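Local coordinates for protein cellulase (Bacteroides salanitronis, PDB 6WQY) that probably hydrolyses internal beta-1,4 linkages of cellulose and related plant polysaccharides, this chain being the family 5 TIM-barrel catalytic domain of a longer protein, at residues A[267-272]-A[282-287]; A[257-262]-A[310-315]; A[327-332]-A[378-383]. One frame throughout, in Å; residues are numbered along the deposited sequence. Where two conformers were deposited one is given.

Contact 1: A[267-272]-A[282-287]; sequences SQWGHT and GDEDNV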
loop_
_atom_site.group_PDB
_atom_site.type_symbol
_atom_site.label_atom_id
_atom_site.label_comp_id
_atom_site.label_asym_id
_atom_site.label_seq_id
_atom_site.Cartn_x
_atom_site.Cartn_y
_atom_site.Cartn_z
ATOM N N SER A 267 -23.240 -9.953 -4.955
ATOM C CA SER A 267 -23.371 -8.735 -5.739
ATOM C C SER A 267 -23.862 -7.540 -4.931
ATOM O O SER A 267 -23.955 -6.442 -5.485
ATOM C CB SER A 267 -24.323 -8.969 -6.918
ATOM O OG SER A 267 -25.602 -9.391 -6.458
ATOM N N GLN A 268 -24.179 -7.720 -3.651
ATOM C CA GLN A 268 -24.692 -6.641 -2.807
ATOM C C GLN A 268 -23.958 -6.634 -1.472
ATOM O O GLN A 268 -23.296 -7.608 -1.098
ATOM C CB GLN A 268 -26.211 -6.772 -2.608
ATOM C CG GLN A 268 -26.943 -6.883 -3.932
ATOM C CD GLN A 268 -28.458 -6.782 -3.813
ATOM O OE1 GLN A 268 -29.019 -6.737 -2.711
ATOM N NE2 GLN A 268 -29.122 -6.753 -4.952
ATOM N N TRP A 269 -24.057 -5.507 -0.765
ATOM C CA TRP A 269 -23.307 -5.285 0.460
ATOM C C TRP A 269 -24.052 -4.304 1.352
ATOM O O TRP A 269 -24.728 -3.396 0.867
ATOM C CB TRP A 269 -21.914 -4.705 0.142
ATOM C CG TRP A 269 -21.057 -4.500 1.334
ATOM C CD1 TRP A 269 -20.262 -5.440 1.925
ATOM C CD2 TRP A 269 -20.892 -3.289 2.095
ATOM N NE1 TRP A 269 -19.626 -4.892 3.013
ATOM C CE2 TRP A 269 -19.997 -3.582 3.146
ATOM C CE3 TRP A 269 -21.400 -1.990 1.988
ATOM C CZ2 TRP A 269 -19.593 -2.625 4.075
ATOM C CZ3 TRP A 269 -20.999 -1.050 2.916
ATOM C CH2 TRP A 269 -20.098 -1.371 3.940
ATOM N N GLY A 270 -23.919 -4.489 2.658
ATOM C CA GLY A 270 -24.420 -3.528 3.616
ATOM C C GLY A 270 -25.845 -3.783 4.059
ATOM O O GLY A 270 -26.468 -4.793 3.736
ATOM N N HIS A 271 -26.381 -2.807 4.796
ATOM C CA HIS A 271 -27.653 -2.996 5.487
ATOM C C HIS A 271 -28.796 -3.317 4.536
ATOM O O HIS A 271 -29.745 -4.007 4.930
ATOM C CB HIS A 271 -28.099 -1.726 6.230
ATOM C CG HIS A 271 -27.145 -1.224 7.263
ATOM N ND1 HIS A 271 -26.532 -2.044 8.185
ATOM C CD2 HIS A 271 -26.735 0.036 7.547
ATOM C CE1 HIS A 271 -25.767 -1.313 8.977
ATOM N NE2 HIS A 271 -25.870 -0.049 8.610
ATOM N N THR A 272 -28.780 -2.765 3.328
ATOM C CA THR A 272 -29.915 -2.930 2.426
ATOM C C THR A 272 -29.781 -4.147 1.520
ATOM O O THR A 272 -30.708 -4.437 0.758
ATOM C CB THR A 272 -30.156 -1.678 1.561
ATOM O OG1 THR A 272 -29.236 -1.656 0.465
ATOM C CG2 THR A 272 -30.032 -0.415 2.385
ATOM N N GLY A 282 -18.924 -8.822 7.303
ATOM C CA GLY A 282 -18.138 -7.750 6.720
ATOM C C GLY A 282 -18.896 -6.515 6.290
ATOM O O GLY A 282 -18.431 -5.802 5.394
ATOM N N ASP A 283 -20.043 -6.241 6.903
ATOM C CA ASP A 283 -20.839 -5.058 6.573
ATOM C C ASP A 283 -20.338 -3.826 7.312
ATOM O O ASP A 283 -19.174 -3.788 7.732
ATOM C CB ASP A 283 -22.321 -5.388 6.781
ATOM C CG ASP A 283 -22.794 -6.454 5.802
ATOM O OD1 ASP A 283 -22.589 -6.278 4.585
ATOM O OD2 ASP A 283 -23.366 -7.469 6.264
ATOM N N GLU A 284 -21.182 -2.804 7.432
ATOM C CA GLU A 284 -20.729 -1.503 7.909
ATOM C C GLU A 284 -20.048 -1.580 9.266
ATOM O O GLU A 284 -19.061 -0.869 9.510
ATOM C CB GLU A 284 -21.928 -0.549 8.009
ATOM C CG GLU A 284 -22.559 -0.142 6.676
ATOM C CD GLU A 284 -23.622 -1.094 6.148
ATOM O OE1 GLU A 284 -23.685 -2.274 6.576
ATOM O OE2 GLU A 284 -24.430 -0.639 5.284
ATOM N N ASP A 285 -20.584 -2.410 10.171
ATOM C CA ASP A 285 -20.034 -2.509 11.517
ATOM C C ASP A 285 -18.636 -3.113 11.515
ATOM O O ASP A 285 -17.851 -2.856 12.441
ATOM C CB ASP A 285 -20.968 -3.327 12.410
ATOM C CG ASP A 285 -21.243 -4.714 11.860
ATOM O OD1 ASP A 285 -21.584 -4.826 10.665
ATOM O OD2 ASP A 285 -21.124 -5.693 12.629
ATOM N N ASN A 286 -18.303 -3.934 10.514
ATOM C CA ASN A 286 -16.936 -4.425 10.402
ATOM C C ASN A 286 -15.984 -3.313 9.974
ATOM O O ASN A 286 -14.846 -3.243 10.457
ATOM C CB ASN A 286 -16.844 -5.603 9.437
ATOM C CG ASN A 286 -15.451 -6.192 9.396
ATOM O OD1 ASN A 286 -15.000 -6.796 10.381
ATOM N ND2 ASN A 286 -14.754 -6.010 8.287
ATOM N N VAL A 287 -16.416 -2.449 9.055
ATOM C CA VAL A 287 -15.566 -1.339 8.641
ATOM C C VAL A 287 -15.220 -0.464 9.838
ATOM O O VAL A 287 -14.047 -0.186 10.124
ATOM C CB VAL A 287 -16.252 -0.512 7.539
ATOM C CG1 VAL A 287 -15.349 0.654 7.138
ATOM C CG2 VAL A 287 -16.603 -1.354 6.336
#
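Loop-to-helix-start packing ties Trp269, Gly270 and His271 to Gly282, Asp283 and Glu284 on the outside of a TIM barrel, where a long irregular connection after the sixth strand folds back on the start of helix 284-299. Three hydrogen bonds, all donated by the loop, make the join. The indole NE1 of Trp269 reaches Gly282 O at 2.8 Å; the oxygen lies close to the indole plane, while NE1 stands above the plane of the carbonyl. Gly270 N is 2.9 Å from Asp283 OD1 and meets the carboxylate from above its plane. Asp283 sits at the N-cap position, but its side chain makes no capping bond: OD1 is taken by the loop and OD2 by a salt bridge to Lys278. That same OD1 lies over one face of the indole, offset toward the rim. Val287 CG2 meets the edge of the ring, 4.0 Å from CZ2 of Trp269, while Tyr258 and Tyr327 also pack against the indole. A leucine in place of Trp269 would probably leave Gly282 O without this N-H donor and open a gap beside Val287 and the two tyrosines. At the first turn of the helix, Glu284 bends at chi2 (87°), which carries CD back over the His271 ring. The carboxylate plane stacks on the imidazole at 14°, with OE1 3.2 Å above the ring plane and offset toward the rim. OE2 is shared between Tyr326 OH and the backbone, presenting its syn lone pair to His271 N at 3.0 Å.

Contact 2: A[257-262]-A[310-315]; sequences DYTENA and MGCVHR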
loop_
_atom_site.group_PDB
_atom_site.type_symbol
_atom_site.label_atom_id
_atom_site.label_comp_id
_atom_site.label_asym_id
_atom_site.label_seq_id
_atom_site.Cartn_x
_atom_site.Cartn_y
_atom_site.Cartn_z
ATOM N N ASP A 257 -14.586 -11.764 -0.357
ATOM C CA ASP A 257 -15.474 -12.463 -1.277
ATOM C C ASP A 257 -16.348 -11.485 -2.052
ATOM O O ASP A 257 -16.677 -11.744 -3.216
ATOM C CB ASP A 257 -16.351 -13.467 -0.521
ATOM C CG ASP A 257 -15.589 -14.713 -0.101
ATOM O OD1 ASP A 257 -14.397 -14.852 -0.462
ATOM O OD2 ASP A 257 -16.186 -15.557 0.603
ATOM N N TYR A 258 -16.738 -10.377 -1.426
ATOM C CA TYR A 258 -17.512 -9.339 -2.107
ATOM C C TYR A 258 -16.608 -8.412 -2.928
ATOM O O TYR A 258 -16.867 -8.148 -4.113
ATOM C CB TYR A 258 -18.340 -8.523 -1.093
ATOM C CG TYR A 258 -18.974 -7.314 -1.753
ATOM C CD1 TYR A 258 -19.963 -7.471 -2.710
ATOM C CD2 TYR A 258 -18.554 -6.024 -1.458
ATOM C CE1 TYR A 258 -20.507 -6.384 -3.357
ATOM C CE2 TYR A 258 -19.109 -4.924 -2.092
ATOM C CZ TYR A 258 -20.079 -5.113 -3.052
ATOM O OH TYR A 258 -20.612 -4.021 -3.697
ATOM N N THR A 259 -15.530 -7.912 -2.327
ATOM C CA THR A 259 -14.776 -6.857 -2.993
ATOM C C THR A 259 -14.025 -7.361 -4.216
ATOM O O THR A 259 -13.850 -6.593 -5.166
ATOM C CB THR A 259 -13.839 -6.149 -2.014
ATOM O OG1 THR A 259 -12.966 -7.123 -1.435
ATOM C CG2 THR A 259 -14.616 -5.421 -0.932
ATOM N N GLU A 260 -13.568 -8.614 -4.227
ATOM C CA GLU A 260 -12.926 -9.165 -5.410
ATOM C C GLU A 260 -13.856 -10.066 -6.222
ATOM O O GLU A 260 -13.525 -10.407 -7.361
ATOM C CB GLU A 260 -11.641 -9.919 -5.044
ATOM C CG GLU A 260 -10.829 -10.315 -6.266
ATOM C CD GLU A 260 -9.372 -10.571 -5.966
ATOM O OE1 GLU A 260 -9.090 -11.190 -4.935
ATOM O OE2 GLU A 260 -8.511 -10.147 -6.765
ATOM N N ASN A 261 -14.997 -10.460 -5.673
ATOM C CA ASN A 261 -16.046 -11.141 -6.441
ATOM C C ASN A 261 -15.570 -12.470 -7.029
ATOM O O ASN A 261 -15.896 -12.808 -8.168
ATOM C CB ASN A 261 -16.599 -10.231 -7.543
ATOM C CG ASN A 261 -17.895 -10.750 -8.143
ATOM O OD1 ASN A 261 -18.727 -11.323 -7.444
ATOM N ND2 ASN A 261 -18.068 -10.549 -9.450
ATOM N N ALA A 262 -14.820 -13.248 -6.244
ATOM C CA ALA A 262 -14.169 -14.444 -6.778
ATOM C C ALA A 262 -15.164 -15.390 -7.447
ATOM O O ALA A 262 -15.020 -15.726 -8.628
ATOM C CB ALA A 262 -13.397 -15.168 -5.669
ATOM N N MET A 310 -7.088 -0.944 -0.669
ATOM C CA MET A 310 -8.514 -1.156 -0.421
ATOM C C MET A 310 -9.175 -1.103 -1.800
ATOM O O MET A 310 -8.524 -0.760 -2.794
ATOM C CB MET A 310 -9.088 -0.122 0.562
ATOM C CG MET A 310 -8.782 1.325 0.239
ATOM S SD MET A 310 -9.738 2.062 -1.104
ATOM C CE MET A 310 -11.402 2.063 -0.418
ATOM N N GLY A 311 -10.457 -1.452 -1.888
ATOM C CA GLY A 311 -11.168 -1.288 -3.140
ATOM C C GLY A 311 -12.279 -2.305 -3.306
ATOM O O GLY A 311 -12.598 -3.069 -2.397
ATOM N N CYS A 312 -12.870 -2.302 -4.507
ATOM C CA CYS A 312 -13.988 -3.180 -4.824
ATOM C C CYS A 312 -14.122 -3.200 -6.337
ATOM O O CYS A 312 -14.084 -2.137 -6.965
ATOM C CB CYS A 312 -15.286 -2.647 -4.193
ATOM S SG CYS A 312 -16.700 -3.729 -4.342
ATOM N N VAL A 313 -14.306 -4.393 -6.916
ATOM C CA VAL A 313 -14.362 -4.522 -8.366
ATOM C C VAL A 313 -15.699 -4.028 -8.922
ATOM O O VAL A 313 -16.736 -3.996 -8.254
ATOM C CB VAL A 313 -14.057 -5.953 -8.848
ATOM C CG1 VAL A 313 -12.654 -6.364 -8.443
ATOM C CG2 VAL A 313 -15.106 -6.949 -8.352
ATOM N N HIS A 314 -15.659 -3.654 -10.193
ATOM C CA HIS A 314 -16.793 -3.160 -10.964
ATOM C C HIS A 314 -17.812 -4.252 -11.240
ATOM O O HIS A 314 -17.472 -5.416 -11.472
ATOM C CB HIS A 314 -16.248 -2.606 -12.285
ATOM C CG HIS A 314 -17.275 -2.174 -13.283
ATOM N ND1 HIS A 314 -18.133 -1.112 -13.082
ATOM C CD2 HIS A 314 -17.522 -2.621 -14.535
ATOM C CE1 HIS A 314 -18.883 -0.946 -14.159
ATOM N NE2 HIS A 314 -18.530 -1.848 -15.058
ATOM N N ARG A 315 -19.077 -3.848 -11.238
ATOM C CA ARG A 315 -20.183 -4.677 -11.698
ATOM C C ARG A 315 -20.852 -3.997 -12.889
ATOM O O ARG A 315 -21.160 -2.802 -12.835
ATOM C CB ARG A 315 -21.214 -4.901 -10.588
ATOM C CG ARG A 315 -20.910 -6.103 -9.688
ATOM C CD ARG A 315 -19.756 -5.898 -8.718
ATOM N NE ARG A 315 -19.725 -7.015 -7.781
ATOM C CZ ARG A 315 -18.914 -7.106 -6.732
ATOM N NH1 ARG A 315 -18.011 -6.162 -6.484
ATOM N NH2 ARG A 315 -18.996 -8.167 -5.940
HETATM O O HOH W 1 -21.200 -9.437 -8.214
#
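The loop that follows the seventh strand of the TIM barrel is fastened to the helix 256-259, which follows the sixth strand, chiefly by Arg315 and Tyr258. The guanidinium of Arg315 lies flat on the phenol ring, centres 4.5 Å apart and planes at 26°, and Asn261 CB covers its opposite face. Polar partners also hold the guanidinium in place. NH2 donates to Tyr258 O at 2.8 Å, in the carbonyl plane and on a lone pair, and also to Tyr266 O. NH1 makes a weak bond to the same Tyr258 O. A better one joins Arg315 NH1 to Val313 O at 3.1 Å. The guanidinium thus grips three backbone carbonyls, one of them in its own loop. Nearer the strand, Val313 N bonds to Thr259 O at 2.8 Å, and Val313 CG2 rests on Asn261 CB. Cys312 adds a sulfur-aromatic contact: with SG anti to the backbone N (chi1 -173°), the sulfur approaches the Tyr258 ring obliquely, 3.5 Å from CE2. The ND2 of Asn261 is taken up by Asn264 OD1 and Thr354 O. Its OD1 receives a hydrogen bond from a water at 3.2 Å, and the same water accepts one from Arg315 NE at 2.9 Å.

Contact 3: A[327-332]-A[378-383]; sequences YLEYVC and MKRGIF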
loop_
_atom_site.group_PDB
_atom_site.type_symbol
_atom_site.label_atom_id
_atom_site.label_comp_id
_atom_site.label_asym_id
_atom_site.label_seq_id
_atom_site.Cartn_x
_atom_site.Cartn_y
_atom_site.Cartn_z
ATOM N N TYR A 327 -20.286 0.929 -1.017
ATOM C CA TYR A 327 -19.176 0.348 -0.269
ATOM C C TYR A 327 -17.957 1.265 -0.292
ATOM O O TYR A 327 -17.361 1.561 0.754
ATOM C CB TYR A 327 -18.821 -1.033 -0.856
ATOM C CG TYR A 327 -17.595 -1.646 -0.217
ATOM C CD1 TYR A 327 -17.702 -2.418 0.934
ATOM C CD2 TYR A 327 -16.335 -1.428 -0.739
ATOM C CE1 TYR A 327 -16.584 -2.958 1.545
ATOM C CE2 TYR A 327 -15.212 -1.970 -0.136
ATOM C CZ TYR A 327 -15.339 -2.722 0.997
ATOM O OH TYR A 327 -14.192 -3.231 1.579
ATOM N N LEU A 328 -17.546 1.715 -1.480
ATOM C CA LEU A 328 -16.344 2.534 -1.582
ATOM C C LEU A 328 -16.516 3.865 -0.880
ATOM O O LEU A 328 -15.592 4.344 -0.211
ATOM C CB LEU A 328 -15.973 2.722 -3.052
ATOM C CG LEU A 328 -15.467 1.464 -3.760
ATOM C CD1 LEU A 328 -15.306 1.727 -5.235
ATOM C CD2 LEU A 328 -14.137 1.000 -3.175
ATOM N N GLU A 329 -17.692 4.478 -1.014
ATOM C CA GLU A 329 -17.959 5.732 -0.320
ATOM C C GLU A 329 -17.936 5.518 1.186
ATOM O O GLU A 329 -17.340 6.313 1.931
ATOM C CB GLU A 329 -19.302 6.315 -0.783
ATOM C CG GLU A 329 -19.503 7.777 -0.417
ATOM C CD GLU A 329 -20.754 8.409 -1.019
ATOM O OE1 GLU A 329 -21.529 7.772 -1.752
ATOM O OE2 GLU A 329 -21.002 9.601 -0.691
ATOM N N TYR A 330 -18.552 4.431 1.654
ATOM C CA TYR A 330 -18.599 4.155 3.085
ATOM C C TYR A 330 -17.202 3.927 3.653
ATOM O O TYR A 330 -16.856 4.448 4.731
ATOM C CB TYR A 330 -19.482 2.936 3.361
ATOM C CG TYR A 330 -19.807 2.807 4.820
ATOM C CD1 TYR A 330 -18.980 2.116 5.684
ATOM C CD2 TYR A 330 -20.926 3.420 5.345
ATOM C CE1 TYR A 330 -19.268 2.030 7.028
ATOM C CE2 TYR A 330 -21.222 3.340 6.687
ATOM C CZ TYR A 330 -20.386 2.649 7.523
ATOM O OH TYR A 330 -20.659 2.563 8.867
ATOM N N VAL A 331 -16.382 3.146 2.953
ATOM C CA VAL A 331 -15.049 2.836 3.442
ATOM C C VAL A 331 -14.162 4.074 3.417
ATOM O O VAL A 331 -13.372 4.293 4.339
ATOM C CB VAL A 331 -14.442 1.667 2.640
ATOM C CG1 VAL A 331 -12.986 1.460 3.009
ATOM C CG2 VAL A 331 -15.229 0.391 2.889
ATOM N N CYS A 332 -14.258 4.896 2.366
ATOM C CA CYS A 332 -13.423 6.097 2.320
ATOM C C CYS A 332 -13.813 7.095 3.407
ATOM O O CYS A 332 -12.937 7.718 4.025
ATOM C CB CYS A 332 -13.452 6.739 0.940
ATOM S SG CYS A 332 -12.504 5.832 -0.305
ATOM N N MET A 378 -15.443 8.434 -3.768
ATOM C CA MET A 378 -14.278 8.312 -2.893
ATOM C C MET A 378 -13.785 9.685 -2.462
ATOM O O MET A 378 -13.464 9.898 -1.288
ATOM C CB MET A 378 -13.165 7.505 -3.583
ATOM C CG MET A 378 -13.565 6.065 -3.853
ATOM S SD MET A 378 -12.212 4.937 -4.208
ATOM C CE MET A 378 -11.586 5.633 -5.740
ATOM N N LYS A 379 -13.764 10.644 -3.392
ATOM C CA LYS A 379 -13.352 11.999 -3.046
ATOM C C LYS A 379 -14.296 12.619 -2.026
ATOM O O LYS A 379 -13.866 13.360 -1.137
ATOM C CB LYS A 379 -13.323 12.882 -4.292
ATOM C CG LYS A 379 -12.187 12.543 -5.233
ATOM C CD LYS A 379 -11.880 13.670 -6.205
ATOM C CE LYS A 379 -13.041 14.006 -7.106
ATOM N NZ LYS A 379 -12.660 15.113 -8.034
ATOM N N ARG A 380 -15.591 12.322 -2.133
ATOM C CA ARG A 380 -16.545 12.866 -1.174
ATOM C C ARG A 380 -16.242 12.376 0.236
ATOM O O ARG A 380 -16.404 13.125 1.206
ATOM C CB ARG A 380 -17.961 12.482 -1.597
ATOM C CG ARG A 380 -19.068 13.202 -0.862
ATOM C CD ARG A 380 -20.334 13.143 -1.702
ATOM N NE ARG A 380 -20.119 13.823 -2.977
ATOM C CZ ARG A 380 -20.526 13.373 -4.161
ATOM N NH1 ARG A 380 -21.180 12.223 -4.262
ATOM N NH2 ARG A 380 -20.262 14.080 -5.251
ATOM N N GLY A 381 -15.781 11.132 0.375
ATOM C CA GLY A 381 -15.471 10.616 1.698
ATOM C C GLY A 381 -14.249 11.280 2.312
ATOM O O GLY A 381 -14.183 11.466 3.525
ATOM N N ILE A 382 -13.258 11.627 1.487
ATOM C CA ILE A 382 -12.003 12.170 2.004
ATOM C C ILE A 382 -12.051 13.685 2.140
ATOM O O ILE A 382 -11.562 14.233 3.128
ATOM C CB ILE A 382 -10.827 11.739 1.103
ATOM C CG1 ILE A 382 -10.723 10.219 1.050
ATOM C CG2 ILE A 382 -9.519 12.347 1.589
ATOM C CD1 ILE A 382 -10.600 9.575 2.396
ATOM N N PHE A 383 -12.624 14.384 1.157
ATOM C CA PHE A 383 -12.490 15.828 1.065
ATOM C C PHE A 383 -13.743 16.595 1.486
ATOM O O PHE A 383 -13.685 17.828 1.576
ATOM C CB PHE A 383 -12.098 16.226 -0.367
ATOM C CG PHE A 383 -10.832 15.556 -0.873
ATOM C CD1 PHE A 383 -9.620 15.734 -0.221
ATOM C CD2 PHE A 383 -10.855 14.763 -2.007
ATOM C CE1 PHE A 383 -8.462 15.127 -0.688
ATOM C CE2 PHE A 383 -9.695 14.154 -2.473
ATOM C CZ PHE A 383 -8.503 14.340 -1.806
#
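Cys332 holds SG anti to its carbonyl carbon (chi1 -74°), and Met378 holds CG in the same relation to its own (chi1 -64°); the two first torsions bring sulfur and methylene together between a pair of neighbouring helices. SG lies 3.7 Å from Met378 CG, and that methylene also rests 4.2 Å from Leu328 CB. Met378 SD lies 4.0 Å from Cys332 SG. The backbones come close at Cys332 too: its CA is 5.0 Å from that of Gly381, about one turn past Met378. A side chain at Gly381 would point at the other helix and be tightly placed against Cys332, so the glycine is part of what permits this approach. Ile382 CD1 sits 4.3 Å from Cys332 CB and also lies against the Cys332 carbonyl. Toward the solvent the join is looser. Glu329 stretches its extended chain across to Arg380, where OE2 comes within 3.7 Å of CD; its 4.4 Å distance from NH1 is beyond a salt bridge, and since Arg380 adopts two conformers this pairing is tentative. Inward, Cys332 packs on Met310 and Pro342, and Met378 on Tyr344. The axes of segments 327-332 and 378-383 run nearly parallel, 15° apart and 7.8 Å at closest approach, as expected of adjacent outer helices in a beta/alpha barrel, here those covering the last two strands, 305-310 and 342-346.

All three contacts lie in the second half of one barrel, their centres about 13 to 16 Å apart. Along the chain, contact 1 is nested inside the loop closed by contact 2, and contact 3 opens afterwards. Helix 318-337 joins them: through Tyr327 it touches Trp269 of contact 1 as well as Thr259 and Gly311 of contact 2, and through Tyr330 it touches Glu284 and Val287. Trp269 and Tyr258 meet directly as well, so contacts 1 and 2 meet through aromatic rings. The example illustrates how a TIM barrel integrates its long connections: loops after the sixth and seventh strands are packed against the same outer helix, which contact 3 links to the C-terminal helix.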